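Local coordinates for protein GDP-perosamine synthase (Caulobacter crescentus, PDB 3BN1) that catalyses the pyridoxal phosphate-dependent transfer of an amino group from L-glutamate to GDP-4-keto-6-deoxy-D-mannose, giving GDP-perosamine for bacterial O-antigen, at residues P14-D17 / G18-D22; A239-G242 / L243-E247; R248-E251 / H252-A255; E257-V260 / G261-Q265; A354-T357 / E358-D362. All coordinates share one frame; numbering follows the deposited sequence.

Contact 1 (P14-D17 / G18-D22); sequences PRLD and GNERD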
# COMPACT_ATOMS: atom_id res chain seq x y z
N PRO A 14 2.48 -20.51 2.55
CA PRO A 14 1.93 -20.42 1.21
C PRO A 14 2.15 -21.72 0.42
O PRO A 14 3.25 -22.28 0.34
CB PRO A 14 2.75 -19.28 0.57
CG PRO A 14 3.42 -18.57 1.70
CD PRO A 14 3.67 -19.67 2.69
N ARG A 15 1.07 -22.18 -0.19
CA ARG A 15 1.19 -23.32 -1.07
C ARG A 15 1.10 -22.78 -2.49
O ARG A 15 0.03 -22.47 -3.00
CB ARG A 15 0.08 -24.32 -0.81
CG ARG A 15 0.41 -25.65 -1.40
CD ARG A 15 -0.23 -26.67 -0.55
NE ARG A 15 -0.38 -27.88 -1.34
CZ ARG A 15 0.53 -28.84 -1.33
NH1 ARG A 15 1.60 -28.71 -0.55
NH2 ARG A 15 0.36 -29.92 -2.08
N LEU A 16 2.24 -22.60 -3.13
CA LEU A 16 2.21 -22.11 -4.50
C LEU A 16 2.38 -23.34 -5.40
O LEU A 16 3.42 -23.56 -5.99
CB LEU A 16 3.35 -21.10 -4.65
CG LEU A 16 3.51 -20.02 -3.56
CD1 LEU A 16 4.67 -19.08 -3.87
CD2 LEU A 16 2.24 -19.21 -3.40
N ASP A 17 1.34 -24.15 -5.51
CA ASP A 17 1.43 -25.39 -6.25
C ASP A 17 0.58 -25.45 -7.52
O ASP A 17 0.23 -26.53 -7.99
CB ASP A 17 1.08 -26.56 -5.32
CG ASP A 17 -0.40 -26.59 -4.96
OD1 ASP A 17 -1.10 -25.57 -5.12
OD2 ASP A 17 -0.86 -27.66 -4.50
N GLY A 18 0.32 -24.26 -8.07
CA GLY A 18 -0.40 -24.02 -9.31
C GLY A 18 0.51 -23.28 -10.31
O GLY A 18 1.74 -23.53 -10.37
N ASN A 19 -0.10 -22.35 -11.07
CA ASN A 19 0.54 -21.50 -12.08
C ASN A 19 1.18 -20.17 -11.65
O ASN A 19 1.36 -19.27 -12.47
CB ASN A 19 -0.54 -21.12 -13.10
CG ASN A 19 -0.96 -22.29 -13.91
OD1 ASN A 19 -0.19 -23.24 -14.07
ND2 ASN A 19 -2.22 -22.31 -14.29
N GLU A 20 1.48 -20.01 -10.36
CA GLU A 20 2.01 -18.75 -9.83
C GLU A 20 3.31 -18.34 -10.53
O GLU A 20 3.44 -17.24 -11.09
CB GLU A 20 2.16 -18.87 -8.29
CG GLU A 20 0.78 -19.11 -7.59
CD GLU A 20 0.53 -20.58 -7.25
OE1 GLU A 20 1.36 -21.42 -7.71
OE2 GLU A 20 -0.50 -20.87 -6.56
N ARG A 21 4.23 -19.30 -10.55
CA ARG A 21 5.52 -19.11 -11.17
C ARG A 21 5.27 -18.78 -12.62
O ARG A 21 5.65 -17.71 -13.10
CB ARG A 21 6.37 -20.37 -11.01
CG ARG A 21 7.87 -20.17 -11.08
CD ARG A 21 8.58 -21.50 -11.53
NE ARG A 21 9.98 -21.62 -11.09
CZ ARG A 21 11.00 -21.85 -11.92
NH1 ARG A 21 12.26 -21.90 -11.48
NH2 ARG A 21 10.75 -22.03 -13.20
N ASP A 22 4.57 -19.65 -13.34
CA ASP A 22 4.27 -19.35 -14.74
C ASP A 22 3.72 -17.93 -14.98
O ASP A 22 4.26 -17.19 -15.82
CB ASP A 22 3.46 -20.47 -15.42
CG ASP A 22 2.85 -20.05 -16.78
OD1 ASP A 22 3.57 -19.82 -17.77
OD2 ASP A 22 1.61 -19.95 -16.87
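E20 reaches back along the chain to L16 and G18, so the first turn of helix 20-30 is tied to the loop that leads into it. The polar grip is one hydrogen bond. G18 N donates to E20 OE1 at 3.0 Å, with an N-H...O angle of 147°, meeting the syn side of the carboxylate slightly out of its plane. The chain of E20 is bent at chi2 (99°), which turns its carboxylate back over the loop. Packing comes next. E20 OE1 lies 3.2 Å from L16 C, and the CB of L16 rests 3.7 Å from the same oxygen. The other oxygen, OE2, accepts a hydrogen bond from Q245 NE2. Charge pairing sits on the loop side. R15 NE and D17 OD2 form a salt bridge at 3.2 Å, and the CB of D17 lies over one face of the R15 guanidinium, toward its rim. The remaining oxygen of D17, OD1, is bridged by R248. L16, E20 and R21 also meet the second subunit of the homodimer, with R21 bridged to D29 of that subunit. Both segments lie against helix 236-247, and R15 and D17 also touch H252 at the start of helix 249-266.

Contact 2 (A239-G242 / L243-E247); sequences AAIG and LAQLE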
# COMPACT_ATOMS: atom_id res chain seq x y z
N ALA A 239 -1.31 -9.84 -8.76
CA ALA A 239 -2.57 -10.38 -9.30
C ALA A 239 -2.31 -11.73 -10.00
O ALA A 239 -3.18 -12.63 -10.04
CB ALA A 239 -3.26 -9.41 -10.30
N ALA A 240 -1.13 -11.84 -10.59
CA ALA A 240 -0.79 -13.08 -11.28
C ALA A 240 -0.77 -14.22 -10.24
O ALA A 240 -1.44 -15.24 -10.40
CB ALA A 240 0.51 -12.95 -12.09
N ILE A 241 -0.08 -14.00 -9.12
CA ILE A 241 -0.04 -15.00 -8.07
C ILE A 241 -1.46 -15.25 -7.56
O ILE A 241 -1.93 -16.40 -7.35
CB ILE A 241 0.87 -14.59 -6.88
CG1 ILE A 241 2.34 -14.39 -7.37
CG2 ILE A 241 0.73 -15.73 -5.78
CD1 ILE A 241 3.38 -13.83 -6.34
N GLY A 242 -2.16 -14.15 -7.36
CA GLY A 242 -3.52 -14.32 -6.90
C GLY A 242 -4.44 -15.17 -7.81
O GLY A 242 -5.38 -15.87 -7.38
N LEU A 243 -4.25 -15.02 -9.09
CA LEU A 243 -5.12 -15.69 -10.01
C LEU A 243 -4.79 -17.16 -9.97
O LEU A 243 -5.67 -18.04 -9.94
CB LEU A 243 -4.81 -15.08 -11.38
CG LEU A 243 -5.73 -15.70 -12.43
CD1 LEU A 243 -7.23 -15.69 -12.05
CD2 LEU A 243 -5.49 -15.21 -13.88
N ALA A 244 -3.49 -17.44 -9.99
CA ALA A 244 -3.06 -18.85 -9.93
C ALA A 244 -3.55 -19.49 -8.61
O ALA A 244 -3.92 -20.67 -8.57
CB ALA A 244 -1.55 -18.95 -10.07
N GLN A 245 -3.56 -18.73 -7.52
CA GLN A 245 -4.03 -19.30 -6.24
C GLN A 245 -5.51 -19.60 -6.36
O GLN A 245 -5.96 -20.64 -5.88
CB GLN A 245 -3.88 -18.28 -5.11
CG GLN A 245 -2.44 -18.12 -4.72
CD GLN A 245 -2.03 -19.17 -3.67
OE1 GLN A 245 -2.39 -19.08 -2.49
NE2 GLN A 245 -1.32 -20.21 -4.14
N LEU A 246 -6.25 -18.64 -6.93
CA LEU A 246 -7.69 -18.81 -7.02
C LEU A 246 -8.10 -19.98 -7.89
O LEU A 246 -9.11 -20.62 -7.61
CB LEU A 246 -8.44 -17.54 -7.41
CG LEU A 246 -9.96 -17.32 -7.52
CD1 LEU A 246 -10.82 -17.59 -6.29
CD2 LEU A 246 -10.30 -15.92 -8.10
N GLU A 247 -7.34 -20.23 -8.96
CA GLU A 247 -7.60 -21.38 -9.82
C GLU A 247 -7.58 -22.68 -9.03
O GLU A 247 -8.11 -23.70 -9.46
CB GLU A 247 -6.52 -21.49 -10.89
CG GLU A 247 -6.49 -20.35 -11.88
CD GLU A 247 -5.23 -20.39 -12.76
OE1 GLU A 247 -4.21 -20.98 -12.35
OE2 GLU A 247 -5.25 -19.79 -13.87
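Helix 236-247 holds this contact, in which I241 and Q245 sit one turn apart on the same flank. Their side chains run side by side, with I241 CG2 4.1 Å from Q245 CG. In Q245 the CG stands beside the backbone N (chi1 -73°), and this sets it 3.2 Å from I241 O. The same carbonyl accepts Q245 N at 2.8 Å. A244 N donates to A240 O at 3.0 Å. L243 N is shared. It bonds A239 O at 2.8 Å and makes a weak second bond to A240 O. L246 N closes the next turn on G242 O at 2.9 Å. The CB of L243 packs 3.2 Å from A239 O. Beyond the helix, the amide of Q245 is used at both ends. Its NE2 donates to R15 O as well as to E20, and its OE1 accepts T191 N. L243 and L246 face helix 38-51, while I241 and A244 face E20 of helix 20-30. I241 also packs on I33 of the second subunit. Bonds from each N-H to the carbonyl four residues back are those of a regular alpha-helix, here largely buried against helices 20-30 and 38-51.

Contact 3 (R248-E251 / H252-A255); sequences RVDE and HLAA
The imidazole of H252 reaches back to R248, one turn earlier, at the start of helix 249-266. The nearest ring atom is CD2, 3.2 Å from R248 O, which approaches obliquely. NE2 of the ring lies 3.8 Å from R248 CB. The same R248 O accepts H252 N at 2.9 Å. R248 is the N-cap residue, so this is the first alpha-helical bond of the helix. The next turn repeats it, with L253 N on V249 O, A254 N on D250 O and A255 N on E251 O. On the buried flank V249 and L253 run side by side, and both also touch Y50 of helix 38-51. V249 puts CG2 anti to its own N, pointing along the helix to L253. Further out, R248 NE forms a salt bridge with D17 OD1. E251 CG lies over one face of the R248 guanidinium, 3.5 Å above the plane and toward the rim. D17 also packs on the imidazole. The apolar flank is closed by V249 CG2 and L253 CD1, 3.9 Å apart.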
# COMPACT_ATOMS: atom_id res chain seq x y z
N ARG A 248 -6.93 -22.67 -7.89
CA ARG A 248 -6.84 -23.91 -7.16
C ARG A 248 -7.49 -23.76 -5.81
O ARG A 248 -7.18 -24.52 -4.91
CB ARG A 248 -5.36 -24.30 -7.05
CG ARG A 248 -4.89 -25.13 -8.29
CD ARG A 248 -3.46 -25.58 -8.21
NE ARG A 248 -3.24 -26.51 -7.10
CZ ARG A 248 -3.60 -27.78 -7.14
NH1 ARG A 248 -3.37 -28.56 -6.09
NH2 ARG A 248 -4.19 -28.26 -8.23
N VAL A 249 -8.39 -22.80 -5.69
CA VAL A 249 -9.02 -22.51 -4.41
C VAL A 249 -9.69 -23.74 -3.80
O VAL A 249 -9.53 -24.04 -2.62
CB VAL A 249 -10.03 -21.34 -4.49
CG1 VAL A 249 -11.33 -21.78 -5.15
CG2 VAL A 249 -10.36 -20.84 -3.08
N ASP A 250 -10.43 -24.46 -4.63
CA ASP A 250 -11.11 -25.65 -4.14
C ASP A 250 -10.18 -26.72 -3.59
O ASP A 250 -10.49 -27.31 -2.56
CB ASP A 250 -12.11 -26.19 -5.15
CG ASP A 250 -13.29 -25.27 -5.30
OD1 ASP A 250 -13.61 -24.61 -4.29
OD2 ASP A 250 -13.90 -25.20 -6.39
N GLU A 251 -9.01 -26.90 -4.21
CA GLU A 251 -7.99 -27.85 -3.73
C GLU A 251 -7.37 -27.37 -2.45
O GLU A 251 -7.17 -28.16 -1.52
CB GLU A 251 -6.86 -28.02 -4.75
CG GLU A 251 -7.30 -28.52 -6.12
CD GLU A 251 -8.13 -27.50 -6.92
OE1 GLU A 251 -8.48 -26.43 -6.36
OE2 GLU A 251 -8.46 -27.79 -8.10
N HIS A 252 -7.05 -26.08 -2.43
CA HIS A 252 -6.53 -25.48 -1.20
C HIS A 252 -7.49 -25.69 -0.00
O HIS A 252 -7.07 -26.13 1.08
CB HIS A 252 -6.37 -23.98 -1.42
CG HIS A 252 -5.24 -23.64 -2.35
ND1 HIS A 252 -4.03 -24.30 -2.30
CD2 HIS A 252 -5.12 -22.71 -3.33
CE1 HIS A 252 -3.22 -23.82 -3.22
NE2 HIS A 252 -3.85 -22.84 -3.85
N LEU A 253 -8.77 -25.39 -0.21
CA LEU A 253 -9.80 -25.57 0.82
C LEU A 253 -9.96 -27.05 1.23
O LEU A 253 -10.07 -27.36 2.40
CB LEU A 253 -11.16 -25.01 0.36
CG LEU A 253 -11.16 -23.49 0.10
CD1 LEU A 253 -12.43 -23.06 -0.57
CD2 LEU A 253 -10.93 -22.72 1.44
N ALA A 254 -9.89 -27.95 0.25
CA ALA A 254 -10.04 -29.38 0.55
C ALA A 254 -8.91 -29.88 1.39
O ALA A 254 -9.09 -30.71 2.29
CB ALA A 254 -10.07 -30.21 -0.72
N ALA A 255 -7.76 -29.33 1.08
CA ALA A 255 -6.59 -29.67 1.82
C ALA A 255 -6.76 -29.28 3.28
O ALA A 255 -6.48 -30.06 4.19
CB ALA A 255 -5.48 -28.94 1.21

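Contact 4 (E257-V260 / G261-Q265); sequences ERVV and GWYEQ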
# COMPACT_ATOMS: atom_id res chain seq x y z
N GLU A 257 -9.64 -28.79 4.67
CA GLU A 257 -10.69 -29.66 5.21
C GLU A 257 -10.13 -30.97 5.78
O GLU A 257 -10.54 -31.48 6.80
CB GLU A 257 -11.76 -30.00 4.19
CG GLU A 257 -13.13 -29.46 4.53
CD GLU A 257 -14.07 -29.43 3.30
OE1 GLU A 257 -15.16 -28.83 3.41
OE2 GLU A 257 -13.73 -29.98 2.22
N ARG A 258 -9.21 -31.56 5.04
CA ARG A 258 -8.62 -32.83 5.43
C ARG A 258 -7.91 -32.69 6.79
O ARG A 258 -8.07 -33.48 7.73
CB ARG A 258 -7.54 -33.07 4.37
CG ARG A 258 -7.46 -34.46 3.82
CD ARG A 258 -7.52 -34.39 2.31
NE ARG A 258 -6.55 -33.43 1.78
CZ ARG A 258 -6.66 -32.83 0.60
NH1 ARG A 258 -7.73 -33.02 -0.18
NH2 ARG A 258 -5.72 -31.98 0.19
N VAL A 259 -7.13 -31.61 6.86
CA VAL A 259 -6.35 -31.30 8.03
C VAL A 259 -7.26 -31.11 9.21
O VAL A 259 -7.05 -31.68 10.30
CB VAL A 259 -5.53 -30.01 7.83
CG1 VAL A 259 -5.16 -29.36 9.25
CG2 VAL A 259 -4.29 -30.34 6.98
N VAL A 260 -8.32 -30.34 8.97
CA VAL A 260 -9.31 -30.07 10.00
C VAL A 260 -9.93 -31.40 10.43
O VAL A 260 -10.23 -31.65 11.60
CB VAL A 260 -10.46 -29.17 9.41
CG1 VAL A 260 -11.63 -29.14 10.41
CG2 VAL A 260 -9.98 -27.77 9.23
N GLY A 261 -10.15 -32.26 9.44
CA GLY A 261 -10.75 -33.54 9.78
C GLY A 261 -9.89 -34.40 10.69
O GLY A 261 -10.37 -35.12 11.57
N TRP A 262 -8.59 -34.27 10.50
CA TRP A 262 -7.62 -35.03 11.29
C TRP A 262 -7.69 -34.55 12.73
O TRP A 262 -7.71 -35.35 13.66
CB TRP A 262 -6.24 -34.83 10.68
CG TRP A 262 -6.09 -35.65 9.49
CD1 TRP A 262 -6.71 -36.86 9.24
CD2 TRP A 262 -5.24 -35.38 8.36
NE1 TRP A 262 -6.34 -37.31 7.98
CE2 TRP A 262 -5.44 -36.43 7.42
CE3 TRP A 262 -4.33 -34.34 8.04
CZ2 TRP A 262 -4.71 -36.52 6.21
CZ3 TRP A 262 -3.61 -34.43 6.82
CH2 TRP A 262 -3.83 -35.51 5.91
N TYR A 263 -7.80 -33.23 12.88
CA TYR A 263 -7.96 -32.60 14.20
C TYR A 263 -9.20 -33.10 14.91
O TYR A 263 -9.12 -33.43 16.10
CB TYR A 263 -7.98 -31.06 14.11
CG TYR A 263 -6.63 -30.34 14.12
CD1 TYR A 263 -5.69 -30.55 15.12
CD2 TYR A 263 -6.31 -29.43 13.14
CE1 TYR A 263 -4.46 -29.90 15.11
CE2 TYR A 263 -5.08 -28.76 13.10
CZ TYR A 263 -4.15 -28.97 14.09
OH TYR A 263 -2.93 -28.28 14.10
N GLU A 264 -10.31 -33.19 14.18
CA GLU A 264 -11.62 -33.56 14.75
C GLU A 264 -11.58 -34.97 15.28
O GLU A 264 -12.14 -35.27 16.32
CB GLU A 264 -12.75 -33.38 13.73
CG GLU A 264 -13.30 -31.95 13.73
CD GLU A 264 -13.80 -31.51 15.11
OE1 GLU A 264 -14.59 -32.29 15.70
OE2 GLU A 264 -13.41 -30.42 15.60
N GLN A 265 -10.87 -35.81 14.53
CA GLN A 265 -10.73 -37.20 14.87
C GLN A 265 -9.73 -37.43 16.00
O GLN A 265 -9.95 -38.19 16.95
CB GLN A 265 -10.27 -37.98 13.63
CG GLN A 265 -10.09 -39.50 13.85
CD GLN A 265 -9.02 -40.15 12.96
OE1 GLN A 265 -8.88 -39.83 11.78
NE2 GLN A 265 -8.27 -41.09 13.53
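W262 N bonds R258 O at 2.9 Å in the regular alpha-helical pattern of helix 249-266, with G261 on E257, Y263 on V259 and E264 on V260 alongside. The carbonyl of V259 is used twice, since W262 N makes a weak second bond to it. The CG of W262 stands beside the backbone N (chi1 -78°), which carries the indole back over the preceding turn, and R258 O lies 3.4 Å above one face, toward the rim. R258 runs alongside in the same direction, with CG 4.2 Å from W262 CZ2. The planes of its guanidinium and the indole are 57° apart, so the two groups are not stacked flat. V259 is flanked by two rings. Its CG2 meets W262 CE3 at 4.1 Å, and the two side chains cross at about a right angle. Its CG1 meets Y263 CE2 at 3.9 Å, and these two run side by side. The Y263 ring stacks on Y290. W262 and Y263 also pack on I361 of helix 358-371. V259, W262 and Y263 give this flank a largely apolar and aromatic surface, with the polar Y263 OH satisfied by P351 O. E257 is bridged to R284, and E264 OE2 is hydrogen-bonded to Y290 OH.

Contact 5 (A354-T357 / E358-D362); sequences AGLT and EADID
D360 turns back to T357 from the first turn of helix 358-371. Its CB lies 3.1 Å from T357 O. The CG sits beside the residue's own N (chi1 -71°), which points the carboxylate back toward the start of the helix, with CG 3.1 Å from T357 OG1. At the tip, OD2 accepts T357 N at 2.7 Å in a nearly straight bond of 172°. The donor comes from above the carboxylate plane. The same oxygen is 3.3 Å from L356 CA, and it also accepts a water that donates to G355 O as well. The return bond runs from D360 N to T357 OG1 at 3.1 Å. Together the two bonds make a capping box, with T357 as the N-cap. The hydroxyl of T357 can accept D360 N because OG1 stands between its own N and carbonyl carbon (chi1 66°). I361 N then bonds T357 O at 3.0 Å and opens the helical pattern. Just outside the box L356 and I361 cross at about a right angle, their CD1 atoms 3.9 Å apart. L356 packs on V259 and I361 on Y263, both of helix 249-266. E358 OE2 and D362 OD1 are both bridged to K266 NZ.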
# COMPACT_ATOMS: atom_id res chain seq x y z
N ALA A 354 -2.45 -25.93 4.02
CA ALA A 354 -2.49 -26.98 3.01
C ALA A 354 -1.33 -27.90 2.93
O ALA A 354 -1.49 -28.97 2.33
CB ALA A 354 -2.85 -26.43 1.58
N GLY A 355 -0.17 -27.53 3.47
CA GLY A 355 1.00 -28.41 3.41
C GLY A 355 1.10 -29.42 4.58
O GLY A 355 2.01 -30.25 4.60
N LEU A 356 0.16 -29.40 5.53
CA LEU A 356 0.23 -30.32 6.69
C LEU A 356 -0.23 -31.74 6.42
O LEU A 356 -1.28 -31.94 5.80
CB LEU A 356 -0.57 -29.79 7.88
CG LEU A 356 -0.15 -28.36 8.23
CD1 LEU A 356 -1.27 -28.02 9.15
CD2 LEU A 356 1.22 -28.49 8.98
N THR A 357 0.57 -32.70 6.90
CA THR A 357 0.30 -34.14 6.79
C THR A 357 -0.38 -34.67 8.05
O THR A 357 -0.29 -34.06 9.10
CB THR A 357 1.59 -35.00 6.55
OG1 THR A 357 2.47 -34.96 7.68
CG2 THR A 357 2.31 -34.50 5.32
N GLU A 358 -0.97 -35.86 7.93
CA GLU A 358 -1.63 -36.52 9.04
C GLU A 358 -0.58 -36.74 10.14
O GLU A 358 -0.86 -36.56 11.32
CB GLU A 358 -2.27 -37.86 8.62
CG GLU A 358 -3.08 -38.38 9.77
CD GLU A 358 -3.81 -39.66 9.48
OE1 GLU A 358 -3.75 -40.07 8.33
OE2 GLU A 358 -4.45 -40.27 10.38
N ALA A 359 0.66 -37.00 9.72
CA ALA A 359 1.72 -37.23 10.70
C ALA A 359 2.01 -35.96 11.47
O ALA A 359 2.17 -36.00 12.68
CB ALA A 359 2.98 -37.77 10.01
N ASP A 360 2.05 -34.85 10.75
CA ASP A 360 2.27 -33.52 11.33
C ASP A 360 1.21 -33.29 12.40
O ASP A 360 1.52 -32.76 13.48
CB ASP A 360 2.01 -32.42 10.30
CG ASP A 360 3.07 -32.34 9.20
OD1 ASP A 360 4.17 -32.88 9.42
OD2 ASP A 360 2.81 -31.71 8.15
N ILE A 361 -0.03 -33.62 12.04
CA ILE A 361 -1.14 -33.41 12.94
C ILE A 361 -0.99 -34.36 14.10
O ILE A 361 -1.15 -33.96 15.25
CB ILE A 361 -2.54 -33.48 12.30
CG1 ILE A 361 -2.66 -32.49 11.12
CG2 ILE A 361 -3.61 -33.41 13.39
CD1 ILE A 361 -2.00 -31.07 11.40
N ASP A 362 -0.58 -35.58 13.83
CA ASP A 362 -0.36 -36.47 14.96
C ASP A 362 0.62 -35.83 15.99
O ASP A 362 0.44 -35.88 17.23
CB ASP A 362 0.26 -37.75 14.41
CG ASP A 362 -0.77 -38.69 13.83
OD1 ASP A 362 -1.96 -38.56 14.21
OD2 ASP A 362 -0.41 -39.58 13.02
O HOH W 1 4.55 -31.58 5.66

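How the contacts relate
The five contacts follow in series, and none nests in or crosses another. Contact 1 closes the loop into helix 20-30. Contact 2 is a turn inside helix 236-247 and touches contacts 1 and 3. Contact 3 starts helix 249-266, the next helix in the chain, and meets contact 1 through a salt bridge and packing. Contact 4 lies further along that same helix, about 14 Å away between centres. Contact 5 closes the loop between strand 347-350 and helix 358-371. It packs on contact 4, where W262 reaches E358 N, and touches contact 3 through A354 and contact 1 through A354 and G355. Helix 249-266 therefore connects the N-terminal loop near one end with the C-terminal helix further along.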